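Local coordinates for putative gdp-fucose protein o-fucosyltransferase 1 (Caenorhabditis elegans, PDB 3ZY2) that is a putative member of the GDP-fucose protein O-fucosyltransferase family, in the GT-B clan, and holds bound guanosine-5'-diphosphate, at residues A96-P101 with D136-D141; L37-V42 with P167-S172; T87-E92 with I129-V134; F33-D38 with A69-V74; V24-G29 with S172-P177. All blocks are in the same frame, centred on the assembly; numbering follows the deposited sequence.

Contact 1 (A96-P101 with D136-D141); sequences AFCWTP and DEYFGD
Y138 reaches across to C98, W99, T100 and P101. Its CB sits by the carbonyl oxygens of W99 and C98, with CG anti to the carbonyl carbon (chi1 -50°), beside the backbone N. CD1 and CE1 meet C98 SG at the ring edge, a sulfur-aromatic contact with CD1 3.6 Å from SG. The P101 and Y138 side chains cross at about a right angle, P101 CD over one face of the ring, offset toward the rim; CZ touches P101 CG at 3.6 Å, and OH at the tip lies by the same carbon. The backbones pair as parallel strands: E137 N donates to A96 O (2.8 Å) and C98 N to E137 O (3.0 Å). G140 N meets W99 O on a lone pair at 2.8 Å. On the other sheet face E137 CB lies over the centre of the F97 ring. Past the strand ends F139 turns its edge to the face of the W99 six-membered ring, offset edge-to-face. C98 is tied by a disulfide to C114, and W99 meets W99 of the second subunit. Within the chain, strand 135-138 is an outer strand of the six-stranded parallel sheet, and strand 95-98 separates it from strand 168-171.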
# COMPACT_ATOMS: atom_id res chain seq x y z
N ALA A 96 -10.72 -8.85 5.57
CA ALA A 96 -9.35 -8.57 5.19
C ALA A 96 -8.92 -7.25 5.80
O ALA A 96 -9.70 -6.28 5.81
CB ALA A 96 -9.22 -8.51 3.68
N PHE A 97 -7.69 -7.21 6.28
CA PHE A 97 -7.13 -6.02 6.90
C PHE A 97 -6.07 -5.44 5.99
O PHE A 97 -5.19 -6.16 5.52
CB PHE A 97 -6.53 -6.33 8.27
CG PHE A 97 -7.55 -6.50 9.35
CD1 PHE A 97 -8.47 -7.56 9.30
CD2 PHE A 97 -7.64 -5.58 10.41
CE1 PHE A 97 -9.42 -7.72 10.29
CE2 PHE A 97 -8.60 -5.76 11.41
CZ PHE A 97 -9.49 -6.82 11.34
N CYS A 98 -6.16 -4.13 5.75
CA CYS A 98 -5.13 -3.44 4.99
C CYS A 98 -5.00 -1.98 5.44
O CYS A 98 -5.79 -1.50 6.24
CB CYS A 98 -5.42 -3.55 3.49
SG CYS A 98 -6.90 -2.69 3.00
N TRP A 99 -3.97 -1.30 4.94
CA TRP A 99 -3.65 0.06 5.38
C TRP A 99 -4.79 1.03 5.11
O TRP A 99 -5.24 1.77 6.00
CB TRP A 99 -2.36 0.55 4.70
CG TRP A 99 -1.69 1.67 5.45
CD1 TRP A 99 -2.03 3.00 5.43
CD2 TRP A 99 -0.57 1.55 6.33
NE1 TRP A 99 -1.18 3.71 6.25
CE2 TRP A 99 -0.28 2.85 6.81
CE3 TRP A 99 0.23 0.48 6.75
CZ2 TRP A 99 0.77 3.10 7.71
CZ3 TRP A 99 1.28 0.73 7.64
CH2 TRP A 99 1.54 2.03 8.10
N THR A 100 -5.26 1.00 3.87
CA THR A 100 -6.23 1.96 3.37
C THR A 100 -6.85 1.39 2.09
O THR A 100 -6.27 0.46 1.50
CB THR A 100 -5.52 3.31 3.06
OG1 THR A 100 -6.50 4.33 2.82
CG2 THR A 100 -4.58 3.17 1.86
N PRO A 101 -8.01 1.92 1.66
CA PRO A 101 -8.53 1.45 0.38
C PRO A 101 -7.51 1.66 -0.74
O PRO A 101 -6.77 2.65 -0.74
CB PRO A 101 -9.76 2.32 0.15
CG PRO A 101 -10.24 2.62 1.52
CD PRO A 101 -9.00 2.78 2.35
N ASP A 136 -13.82 -5.51 4.47
CA ASP A 136 -12.52 -4.92 4.73
C ASP A 136 -12.48 -4.12 6.03
O ASP A 136 -13.49 -3.55 6.45
CB ASP A 136 -12.07 -4.07 3.53
CG ASP A 136 -11.68 -4.93 2.32
OD1 ASP A 136 -11.30 -6.11 2.48
OD2 ASP A 136 -11.74 -4.41 1.20
N GLU A 137 -11.31 -4.16 6.68
CA GLU A 137 -10.99 -3.29 7.82
C GLU A 137 -9.68 -2.56 7.55
O GLU A 137 -8.73 -3.15 7.04
CB GLU A 137 -10.89 -4.07 9.14
CG GLU A 137 -12.21 -4.69 9.62
CD GLU A 137 -13.16 -3.70 10.32
OE1 GLU A 137 -12.72 -2.61 10.75
OE2 GLU A 137 -14.36 -4.05 10.46
N TYR A 138 -9.64 -1.27 7.86
CA TYR A 138 -8.46 -0.42 7.61
C TYR A 138 -7.79 -0.01 8.91
O TYR A 138 -8.47 0.16 9.92
CB TYR A 138 -8.87 0.81 6.80
CG TYR A 138 -9.68 0.43 5.59
CD1 TYR A 138 -9.09 -0.24 4.52
CD2 TYR A 138 -11.03 0.73 5.51
CE1 TYR A 138 -9.84 -0.63 3.41
CE2 TYR A 138 -11.79 0.37 4.40
CZ TYR A 138 -11.19 -0.31 3.36
OH TYR A 138 -11.96 -0.66 2.27
N PHE A 139 -6.47 0.10 8.89
CA PHE A 139 -5.71 0.45 10.10
C PHE A 139 -4.73 1.61 9.90
O PHE A 139 -4.02 1.99 10.84
CB PHE A 139 -5.00 -0.78 10.69
CG PHE A 139 -4.02 -1.43 9.75
CD1 PHE A 139 -2.73 -0.92 9.60
CD2 PHE A 139 -4.39 -2.56 9.02
CE1 PHE A 139 -1.83 -1.52 8.72
CE2 PHE A 139 -3.49 -3.17 8.14
CZ PHE A 139 -2.21 -2.66 7.99
N GLY A 140 -4.70 2.16 8.69
CA GLY A 140 -3.84 3.29 8.35
C GLY A 140 -4.07 4.55 9.18
O GLY A 140 -3.18 5.38 9.29
N ASP A 141 -5.27 4.68 9.75
CA ASP A 141 -5.61 5.85 10.56
C ASP A 141 -5.16 5.72 12.01
O ASP A 141 -5.25 6.68 12.79
CB ASP A 141 -7.12 6.14 10.48
CG ASP A 141 -7.97 4.91 10.77
OD1 ASP A 141 -7.91 4.39 11.91
OD2 ASP A 141 -8.71 4.49 9.86

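Contact 2 (L37-V42 with P167-S172); sequences LDRTLV and PVLAFS
R39 lays its guanidinium against L169, whose CD1 stands 3.5 Å above the plane of the R39 group, over its centre, while L169 CD2 comes within 3.4 Å of R39 NE. The arginine chain is extended from CG to NE, and it crosses the leucine at about a right angle. This is apolar packing on the flat face of a charged group. A second apolar touch joins L37 CD1 to L169 CD2 at 3.8 Å, again with the side chains crossing; L169 CD2 thus meets both L37 and R39. L169 chi2 (19°) is off the staggered positions, which may mean some strain. The setting is the parallel sheet of the N-terminal half of a GT-B-type protein: strand 10-13 runs between strands 40-42 and 168-171, so the two segments meet through side chains reaching across, not as paired strands. The polar contacts gather at the end of the arginine. P167 O lies at the guanidinium edge, near its plane and 3.2 Å from R39 NH1. Elsewhere NH1 is hydrogen-bonded to Y10 O and NH2 to Y166 O.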
# COMPACT_ATOMS: atom_id res chain seq x y z
N LEU A 37 0.81 -6.77 20.18
CA LEU A 37 -0.66 -6.77 20.23
C LEU A 37 -1.26 -7.77 21.22
O LEU A 37 -2.48 -7.73 21.48
CB LEU A 37 -1.27 -6.99 18.84
CG LEU A 37 -1.44 -5.81 17.89
CD1 LEU A 37 -2.45 -6.15 16.79
CD2 LEU A 37 -1.86 -4.57 18.64
N ASP A 38 -0.42 -8.64 21.75
CA ASP A 38 -0.82 -9.75 22.62
C ASP A 38 -1.89 -10.65 21.99
O ASP A 38 -2.84 -11.07 22.65
CB ASP A 38 -1.21 -9.26 24.02
CG ASP A 38 -1.04 -10.34 25.08
OD1 ASP A 38 -0.35 -11.36 24.81
OD2 ASP A 38 -1.59 -10.17 26.19
N ARG A 39 -1.71 -10.96 20.71
CA ARG A 39 -2.54 -11.92 20.02
C ARG A 39 -1.66 -13.09 19.62
O ARG A 39 -0.46 -12.91 19.35
CB ARG A 39 -3.14 -11.30 18.75
CG ARG A 39 -4.36 -10.42 19.02
CD ARG A 39 -4.90 -9.86 17.72
NE ARG A 39 -6.09 -9.04 17.95
CZ ARG A 39 -7.34 -9.42 17.67
NH1 ARG A 39 -7.60 -10.60 17.12
NH2 ARG A 39 -8.35 -8.59 17.91
N THR A 40 -2.25 -14.27 19.57
CA THR A 40 -1.55 -15.46 19.08
C THR A 40 -1.33 -15.35 17.58
O THR A 40 -2.25 -15.00 16.84
CB THR A 40 -2.34 -16.73 19.40
OG1 THR A 40 -2.42 -16.88 20.82
CG2 THR A 40 -1.62 -17.97 18.85
N LEU A 41 -0.10 -15.64 17.14
CA LEU A 41 0.24 -15.61 15.72
C LEU A 41 0.05 -16.98 15.09
O LEU A 41 0.63 -17.97 15.55
CB LEU A 41 1.67 -15.15 15.49
CG LEU A 41 2.09 -15.06 14.02
CD1 LEU A 41 1.24 -14.01 13.28
CD2 LEU A 41 3.59 -14.74 13.92
N VAL A 42 -0.76 -17.04 14.03
CA VAL A 42 -0.84 -18.22 13.20
C VAL A 42 0.42 -18.28 12.36
O VAL A 42 0.75 -17.33 11.64
CB VAL A 42 -2.09 -18.22 12.27
CG1 VAL A 42 -2.15 -19.52 11.44
CG2 VAL A 42 -3.39 -18.00 13.10
N PRO A 167 -12.00 -11.56 16.26
CA PRO A 167 -11.21 -12.64 16.84
C PRO A 167 -9.94 -12.91 16.04
O PRO A 167 -8.96 -13.42 16.61
CB PRO A 167 -12.16 -13.85 16.77
CG PRO A 167 -13.19 -13.49 15.77
CD PRO A 167 -13.35 -12.02 15.85
N VAL A 168 -9.97 -12.59 14.75
CA VAL A 168 -8.84 -12.87 13.86
C VAL A 168 -8.54 -11.64 13.01
O VAL A 168 -9.38 -11.21 12.23
CB VAL A 168 -9.08 -14.10 12.94
CG1 VAL A 168 -7.86 -14.28 11.99
CG2 VAL A 168 -9.33 -15.38 13.75
N LEU A 169 -7.33 -11.09 13.13
CA LEU A 169 -6.89 -10.05 12.21
C LEU A 169 -6.19 -10.76 11.07
O LEU A 169 -5.23 -11.49 11.31
CB LEU A 169 -5.92 -9.08 12.90
CG LEU A 169 -6.34 -7.91 13.80
CD1 LEU A 169 -7.77 -7.98 14.37
CD2 LEU A 169 -5.33 -7.69 14.90
N ALA A 170 -6.65 -10.57 9.84
CA ALA A 170 -6.10 -11.26 8.68
C ALA A 170 -5.50 -10.28 7.69
O ALA A 170 -6.19 -9.42 7.18
CB ALA A 170 -7.17 -12.11 8.01
N PHE A 171 -4.21 -10.43 7.40
CA PHE A 171 -3.46 -9.50 6.55
C PHE A 171 -2.97 -10.19 5.27
O PHE A 171 -2.23 -11.19 5.34
CB PHE A 171 -2.24 -8.96 7.31
CG PHE A 171 -2.55 -8.26 8.60
CD1 PHE A 171 -2.64 -8.97 9.81
CD2 PHE A 171 -2.67 -6.86 8.64
CE1 PHE A 171 -2.88 -8.31 11.00
CE2 PHE A 171 -2.91 -6.21 9.83
CZ PHE A 171 -3.03 -6.92 11.01
N SER A 172 -3.33 -9.68 4.10
CA SER A 172 -2.80 -10.28 2.87
C SER A 172 -1.39 -9.82 2.59
O SER A 172 -0.64 -10.48 1.85
CB SER A 172 -3.71 -10.06 1.66
OG SER A 172 -3.66 -11.20 0.80

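Contact 3 (T87-E92 with I129-V134); sequences TVWPPE and IDVSFV
W89 presents the outer corner of its indole to V131 and F133. F133 CE1 lies at the edge of the W89 rings, near their plane, 4.3 Å from CH2. One face of the F133 ring carries V131 CG1, offset toward the rim, and W126 meets F133 edge-to-face. V131 crosses the tryptophan at about a right angle: its CG1 is 4.1 Å from W89 CH2, and its CG2 is equally far from W89 CZ3. In W89, CG is anti to the backbone N (chi1 -167°); V168 and A170 of strand 168-171 also touch the indole, and NE1 makes a weak hydrogen bond to K93 O. The outer part of the contact is built differently. V134 points its two methyls at main-chain oxygens, CG2 at E92 O (3.3 Å) and CG1 at P91 O (3.6 Å). A bridging water lies 2.7 Å from S132 O and also reaches P91 O. The turn after helix 77-88 is thus joined to the loop between helix 122-128 and strand 135-138 without any direct hydrogen bond across the segments, by dispersion on the buried side and, on the exposed side, by the V134 methyls and one water between two carbonyls.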
# COMPACT_ATOMS: atom_id res chain seq x y z
N THR A 87 -15.08 -22.43 14.52
CA THR A 87 -15.92 -21.76 15.54
C THR A 87 -15.50 -20.33 15.88
O THR A 87 -16.34 -19.49 16.21
CB THR A 87 -16.00 -22.56 16.88
OG1 THR A 87 -14.68 -22.73 17.40
CG2 THR A 87 -16.67 -23.92 16.70
N VAL A 88 -14.20 -20.06 15.85
CA VAL A 88 -13.70 -18.73 16.21
C VAL A 88 -13.83 -17.72 15.05
O VAL A 88 -13.98 -16.54 15.29
CB VAL A 88 -12.23 -18.80 16.72
CG1 VAL A 88 -11.62 -17.39 16.89
CG2 VAL A 88 -12.15 -19.58 18.02
N TRP A 89 -13.77 -18.20 13.81
CA TRP A 89 -13.68 -17.30 12.66
C TRP A 89 -14.37 -17.85 11.41
O TRP A 89 -13.73 -18.15 10.39
CB TRP A 89 -12.20 -17.04 12.39
CG TRP A 89 -11.89 -15.93 11.45
CD1 TRP A 89 -12.33 -14.63 11.52
CD2 TRP A 89 -10.96 -15.98 10.35
NE1 TRP A 89 -11.76 -13.89 10.50
CE2 TRP A 89 -10.92 -14.70 9.77
CE3 TRP A 89 -10.19 -17.01 9.79
CZ2 TRP A 89 -10.13 -14.40 8.65
CZ3 TRP A 89 -9.39 -16.71 8.66
CH2 TRP A 89 -9.38 -15.42 8.11
N PRO A 90 -15.69 -18.02 11.48
CA PRO A 90 -16.43 -18.64 10.38
C PRO A 90 -16.47 -17.73 9.15
O PRO A 90 -16.20 -16.52 9.28
CB PRO A 90 -17.83 -18.82 10.98
CG PRO A 90 -17.92 -17.77 12.04
CD PRO A 90 -16.56 -17.65 12.61
N PRO A 91 -16.77 -18.29 7.95
CA PRO A 91 -16.74 -17.48 6.73
C PRO A 91 -17.33 -16.07 6.84
O PRO A 91 -16.72 -15.12 6.32
CB PRO A 91 -17.53 -18.34 5.74
CG PRO A 91 -17.22 -19.77 6.16
CD PRO A 91 -16.85 -19.73 7.64
N GLU A 92 -18.46 -15.92 7.53
CA GLU A 92 -19.14 -14.62 7.64
C GLU A 92 -18.34 -13.49 8.30
O GLU A 92 -18.61 -12.32 8.04
CB GLU A 92 -20.54 -14.78 8.30
CG GLU A 92 -21.19 -13.50 8.88
CD GLU A 92 -20.81 -13.22 10.34
OE1 GLU A 92 -20.63 -14.18 11.12
OE2 GLU A 92 -20.69 -12.02 10.70
N ILE A 129 -5.93 -22.54 2.13
CA ILE A 129 -6.60 -22.73 3.40
C ILE A 129 -8.10 -22.44 3.30
O ILE A 129 -8.77 -22.25 4.32
CB ILE A 129 -5.90 -21.96 4.57
CG1 ILE A 129 -5.85 -20.45 4.31
CG2 ILE A 129 -4.51 -22.56 4.83
CD1 ILE A 129 -5.50 -19.62 5.56
N ASP A 130 -8.61 -22.42 2.07
CA ASP A 130 -10.06 -22.30 1.82
C ASP A 130 -10.67 -21.06 2.46
O ASP A 130 -11.80 -21.10 2.97
CB ASP A 130 -10.79 -23.58 2.27
CG ASP A 130 -10.34 -24.82 1.50
OD1 ASP A 130 -10.28 -24.77 0.25
OD2 ASP A 130 -10.07 -25.87 2.15
N VAL A 131 -9.93 -19.94 2.40
CA VAL A 131 -10.37 -18.66 2.97
C VAL A 131 -10.76 -17.69 1.85
O VAL A 131 -10.00 -17.51 0.89
CB VAL A 131 -9.28 -18.02 3.90
CG1 VAL A 131 -9.57 -16.54 4.21
CG2 VAL A 131 -9.14 -18.82 5.19
N SER A 132 -11.95 -17.13 1.97
CA SER A 132 -12.37 -15.99 1.16
C SER A 132 -12.80 -14.88 2.11
O SER A 132 -13.21 -15.15 3.24
CB SER A 132 -13.50 -16.37 0.19
OG SER A 132 -13.01 -17.26 -0.80
N PHE A 133 -12.68 -13.63 1.67
CA PHE A 133 -12.99 -12.50 2.52
C PHE A 133 -14.32 -11.86 2.13
O PHE A 133 -14.67 -11.84 0.96
CB PHE A 133 -11.87 -11.47 2.48
CG PHE A 133 -10.55 -11.99 3.00
CD1 PHE A 133 -10.35 -12.16 4.37
CD2 PHE A 133 -9.54 -12.34 2.12
CE1 PHE A 133 -9.14 -12.67 4.85
CE2 PHE A 133 -8.33 -12.83 2.59
CZ PHE A 133 -8.14 -12.99 3.95
N VAL A 134 -15.03 -11.34 3.13
CA VAL A 134 -16.39 -10.81 2.90
C VAL A 134 -16.53 -9.31 3.19
O VAL A 134 -17.63 -8.75 3.12
CB VAL A 134 -17.43 -11.59 3.73
CG1 VAL A 134 -17.36 -13.08 3.43
CG2 VAL A 134 -17.26 -11.30 5.22
O HOH W 1 -15.58 -16.08 3.99

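Contact 4 (F33-D38 with A69-V74); sequences FAKALD and AKYTRV
K35 and T72 make the close-packed part of this contact, where the last turns of helix 20-37 meet the loop leading into strand 74-75. T72 OG1, anti to its own backbone N (chi1 -163°), lies 3.3 Å from K35 CB, and the two side chains slide past each other in opposite directions; T72 itself is buried. From there the lysine runs out fully extended over Y71. Its CD rests on one face of the ring, offset toward the rim and 3.6 Å from Y71 CZ. At the tip NZ donates to Y71 O at 2.9 Å, lying in the plane of that carbonyl, and also makes an off-centre cation-pi contact with the ring, 4.2 Å from its centroid. The D38-R73 side is exposed, with little packing and contact through a few polar atoms. R73, its chain bent at chi3, brings NH1 and NH2 end-on to a single oxygen, D38 OD1, at 2.8 Å for NH1 and 3.1 Å for NH2. NH1 comes in on the syn side, whereas NH2 stands well above the carboxylate plane, the carboxylate and guanidinium planes being 77° apart. NH2 also makes a weak bond to D38 O and a salt bridge to D6. Chemically, two cations are handled in different ways: the lysine probably gains from a carbonyl dipole and a pi face, while the arginine charge is probably balanced by the carboxylates of D38 and D6, which link the helix end to the N-terminal segment.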
# COMPACT_ATOMS: atom_id res chain seq x y z
N PHE A 33 5.24 -7.72 16.07
CA PHE A 33 3.91 -7.12 16.02
C PHE A 33 2.87 -7.92 16.82
O PHE A 33 2.11 -7.34 17.62
CB PHE A 33 3.50 -6.98 14.55
CG PHE A 33 2.09 -6.44 14.33
CD1 PHE A 33 1.80 -5.10 14.58
CD2 PHE A 33 1.09 -7.26 13.82
CE1 PHE A 33 0.51 -4.60 14.35
CE2 PHE A 33 -0.21 -6.76 13.59
CZ PHE A 33 -0.48 -5.43 13.84
N ALA A 34 2.86 -9.25 16.64
CA ALA A 34 1.91 -10.12 17.34
C ALA A 34 2.14 -10.07 18.85
O ALA A 34 1.18 -10.02 19.62
CB ALA A 34 2.00 -11.56 16.83
N LYS A 35 3.41 -10.09 19.27
CA LYS A 35 3.73 -10.04 20.69
C LYS A 35 3.25 -8.72 21.27
O LYS A 35 2.66 -8.69 22.36
CB LYS A 35 5.23 -10.22 20.92
CG LYS A 35 5.62 -10.31 22.42
CD LYS A 35 7.10 -10.56 22.56
CE LYS A 35 7.48 -10.94 23.99
NZ LYS A 35 8.79 -11.65 23.98
N ALA A 36 3.48 -7.63 20.53
CA ALA A 36 3.06 -6.30 21.01
C ALA A 36 1.54 -6.18 21.13
O ALA A 36 1.04 -5.55 22.08
CB ALA A 36 3.63 -5.20 20.13
N LEU A 37 0.81 -6.77 20.18
CA LEU A 37 -0.66 -6.77 20.23
C LEU A 37 -1.26 -7.77 21.22
O LEU A 37 -2.48 -7.73 21.48
CB LEU A 37 -1.27 -6.99 18.84
CG LEU A 37 -1.44 -5.81 17.89
CD1 LEU A 37 -2.45 -6.15 16.79
CD2 LEU A 37 -1.86 -4.57 18.64
N ASP A 38 -0.42 -8.64 21.75
CA ASP A 38 -0.82 -9.75 22.62
C ASP A 38 -1.89 -10.65 21.99
O ASP A 38 -2.84 -11.07 22.65
CB ASP A 38 -1.21 -9.26 24.02
CG ASP A 38 -1.04 -10.34 25.08
OD1 ASP A 38 -0.35 -11.36 24.81
OD2 ASP A 38 -1.59 -10.17 26.19
N ALA A 69 7.88 -20.43 19.85
CA ALA A 69 6.95 -20.22 20.96
C ALA A 69 7.64 -19.59 22.17
O ALA A 69 6.97 -19.02 23.04
CB ALA A 69 6.28 -21.53 21.35
N LYS A 70 8.96 -19.67 22.23
CA LYS A 70 9.70 -19.07 23.36
C LYS A 70 9.75 -17.55 23.21
O LYS A 70 10.04 -16.81 24.17
CB LYS A 70 11.10 -19.65 23.47
CG LYS A 70 11.11 -21.17 23.63
CD LYS A 70 11.18 -21.59 25.08
CE LYS A 70 11.68 -23.04 25.19
NZ LYS A 70 13.02 -23.28 24.58
N TYR A 71 9.42 -17.08 22.01
CA TYR A 71 9.34 -15.65 21.78
C TYR A 71 7.94 -15.08 22.01
O TYR A 71 7.77 -14.06 22.69
CB TYR A 71 9.85 -15.27 20.38
CG TYR A 71 9.72 -13.79 20.14
CD1 TYR A 71 10.52 -12.87 20.85
CD2 TYR A 71 8.75 -13.29 19.26
CE1 TYR A 71 10.37 -11.51 20.67
CE2 TYR A 71 8.60 -11.93 19.08
CZ TYR A 71 9.41 -11.05 19.78
OH TYR A 71 9.24 -9.69 19.59
N THR A 72 6.93 -15.73 21.43
CA THR A 72 5.56 -15.25 21.54
C THR A 72 4.60 -16.42 21.32
O THR A 72 5.00 -17.45 20.80
CB THR A 72 5.31 -14.11 20.53
OG1 THR A 72 4.13 -13.38 20.90
CG2 THR A 72 5.22 -14.64 19.08
N ARG A 73 3.33 -16.25 21.72
CA ARG A 73 2.33 -17.27 21.48
C ARG A 73 2.06 -17.50 20.01
O ARG A 73 1.81 -16.54 19.27
CB ARG A 73 1.01 -16.93 22.16
CG ARG A 73 1.11 -16.84 23.64
CD ARG A 73 -0.28 -16.90 24.31
NE ARG A 73 -1.20 -15.86 23.85
CZ ARG A 73 -1.08 -14.56 24.12
NH1 ARG A 73 -0.07 -14.11 24.87
NH2 ARG A 73 -1.97 -13.70 23.65
N VAL A 74 2.10 -18.76 19.62
CA VAL A 74 1.91 -19.18 18.24
C VAL A 74 1.02 -20.42 18.16
O VAL A 74 0.90 -21.18 19.15
CB VAL A 74 3.28 -19.51 17.57
CG1 VAL A 74 4.16 -18.27 17.45
CG2 VAL A 74 4.01 -20.64 18.31

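Contact 5 (V24-G29 with S172-P177); sequences VDQFLG and SSAPAP
G29 and A176 bring the backbones of helix 20-37 and the loop 172-177 together, their CA atoms 4.8 Å apart, just past an inverse gamma turn centred on P175. Because G29 has no side chain, the methyl of A176 can sit against the helix backbone, with CB 3.7 Å from G29 C and 3.2 Å from Q26 O. Q26 carries most of the remaining contact. Its chain leaves the helix with CG anti to the carbonyl carbon (chi1 -75°) and then extends toward the loop. The shaft packs on A174, whose CB is 3.7 Å from Q26 CD, and CG lies beside P177 O. At the tip the amide uses both of its polar atoms. NE2 donates to A176 O at 3.2 Å, approaching 34° out of the plane of that carbonyl, with an N-H...O angle of 145°. OE1 accepts a hydrogen bond from a water 2.8 Å away, which itself accepts from A174 N. Another water donates to D25 O (2.9 Å) and to P177 O. D25 turns its carboxylate to R342 and S180, and so ties this helix to helix 335-346 of the other half of the protein. Helix 20-37 begins with residues of the pocket of guanosine-5'-diphosphate, and the Q26 side chain lies about 10 Å from the ligand. One amide thus donates directly to the loop and accepts from a water held by it, which probably sets the flip of the amide, while the two waters bridge polar groups that do not meet directly.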
# COMPACT_ATOMS: atom_id res chain seq x y z
N VAL A 24 11.01 -14.38 5.28
CA VAL A 24 11.55 -14.48 6.63
C VAL A 24 11.80 -13.08 7.20
O VAL A 24 11.52 -12.83 8.36
CB VAL A 24 12.84 -15.33 6.67
CG1 VAL A 24 13.47 -15.30 8.06
CG2 VAL A 24 12.51 -16.77 6.28
N ASP A 25 12.32 -12.17 6.37
CA ASP A 25 12.62 -10.78 6.78
C ASP A 25 11.37 -10.09 7.34
O ASP A 25 11.40 -9.47 8.42
CB ASP A 25 13.22 -10.03 5.58
CG ASP A 25 14.15 -8.93 6.00
OD1 ASP A 25 14.95 -9.14 6.94
OD2 ASP A 25 14.08 -7.86 5.38
N GLN A 26 10.24 -10.26 6.65
CA GLN A 26 8.98 -9.66 7.13
C GLN A 26 8.43 -10.46 8.31
O GLN A 26 7.87 -9.89 9.24
CB GLN A 26 7.96 -9.58 5.99
CG GLN A 26 8.27 -8.48 5.00
CD GLN A 26 7.05 -8.14 4.16
OE1 GLN A 26 6.62 -8.94 3.34
NE2 GLN A 26 6.49 -6.95 4.36
N PHE A 27 8.61 -11.78 8.31
CA PHE A 27 8.10 -12.63 9.40
C PHE A 27 8.67 -12.23 10.79
O PHE A 27 7.94 -12.20 11.76
CB PHE A 27 8.39 -14.11 9.05
CG PHE A 27 8.02 -15.08 10.11
CD1 PHE A 27 6.78 -15.05 10.75
CD2 PHE A 27 8.89 -16.12 10.41
CE1 PHE A 27 6.46 -16.01 11.74
CE2 PHE A 27 8.56 -17.09 11.37
CZ PHE A 27 7.33 -17.01 12.05
N LEU A 28 9.95 -11.86 10.84
CA LEU A 28 10.55 -11.34 12.09
C LEU A 28 9.76 -10.14 12.61
O LEU A 28 9.47 -10.05 13.81
CB LEU A 28 12.00 -10.93 11.87
CG LEU A 28 12.91 -12.06 11.41
CD1 LEU A 28 14.32 -11.47 11.28
CD2 LEU A 28 12.88 -13.23 12.36
N GLY A 29 9.44 -9.20 11.72
CA GLY A 29 8.63 -8.03 12.10
C GLY A 29 7.23 -8.40 12.53
O GLY A 29 6.67 -7.83 13.47
N SER A 172 -3.33 -9.68 4.10
CA SER A 172 -2.80 -10.28 2.87
C SER A 172 -1.39 -9.82 2.59
O SER A 172 -0.64 -10.48 1.85
CB SER A 172 -3.71 -10.06 1.66
OG SER A 172 -3.66 -11.20 0.80
N SER A 173 -1.00 -8.70 3.19
CA SER A 173 0.39 -8.29 3.20
C SER A 173 0.92 -8.27 4.62
O SER A 173 0.26 -7.76 5.52
CB SER A 173 0.56 -6.92 2.56
OG SER A 173 0.48 -7.03 1.16
N ALA A 174 2.12 -8.80 4.81
CA ALA A 174 2.69 -8.91 6.15
C ALA A 174 2.71 -7.54 6.83
O ALA A 174 3.22 -6.58 6.24
CB ALA A 174 4.11 -9.48 6.05
N PRO A 175 2.17 -7.45 8.07
CA PRO A 175 2.16 -6.17 8.78
C PRO A 175 3.51 -5.89 9.43
O PRO A 175 3.63 -5.82 10.67
CB PRO A 175 1.04 -6.34 9.82
CG PRO A 175 1.00 -7.79 10.08
CD PRO A 175 1.33 -8.46 8.76
N ALA A 176 4.52 -5.72 8.58
CA ALA A 176 5.91 -5.58 9.01
C ALA A 176 6.69 -4.80 7.98
O ALA A 176 6.42 -4.90 6.79
CB ALA A 176 6.54 -6.94 9.18
N PRO A 177 7.72 -4.06 8.41
CA PRO A 177 8.57 -3.38 7.44
C PRO A 177 9.35 -4.32 6.54
O PRO A 177 9.63 -5.47 6.90
CB PRO A 177 9.57 -2.62 8.33
CG PRO A 177 8.89 -2.44 9.60
CD PRO A 177 8.02 -3.65 9.79
O HOH W 2 10.27 -6.90 9.25
O HOH W 3 3.94 -9.20 2.58

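Following the chain, helix 20-37 supplies the first segments of contacts 5 and 4, and the first segment of contact 2 starts at its end, sharing L37 and D38 with contact 4. Contact 4 closes first, at 69-74. Next, 87-92 opens contact 3 and 96-101 opens contact 1; they close in the same order at 129-134 and 136-141, so these two cross. Both lie within the loop that contact 2 closes at 167-172, and contact 5, closing at 172-177, encloses all the others. Probable hydrogen bonds join them within the sheet: L41 N to R73 O, strand 40-42 beside 74-75, links contacts 2 and 4, and F97 N to A170 O links contacts 1 and 2.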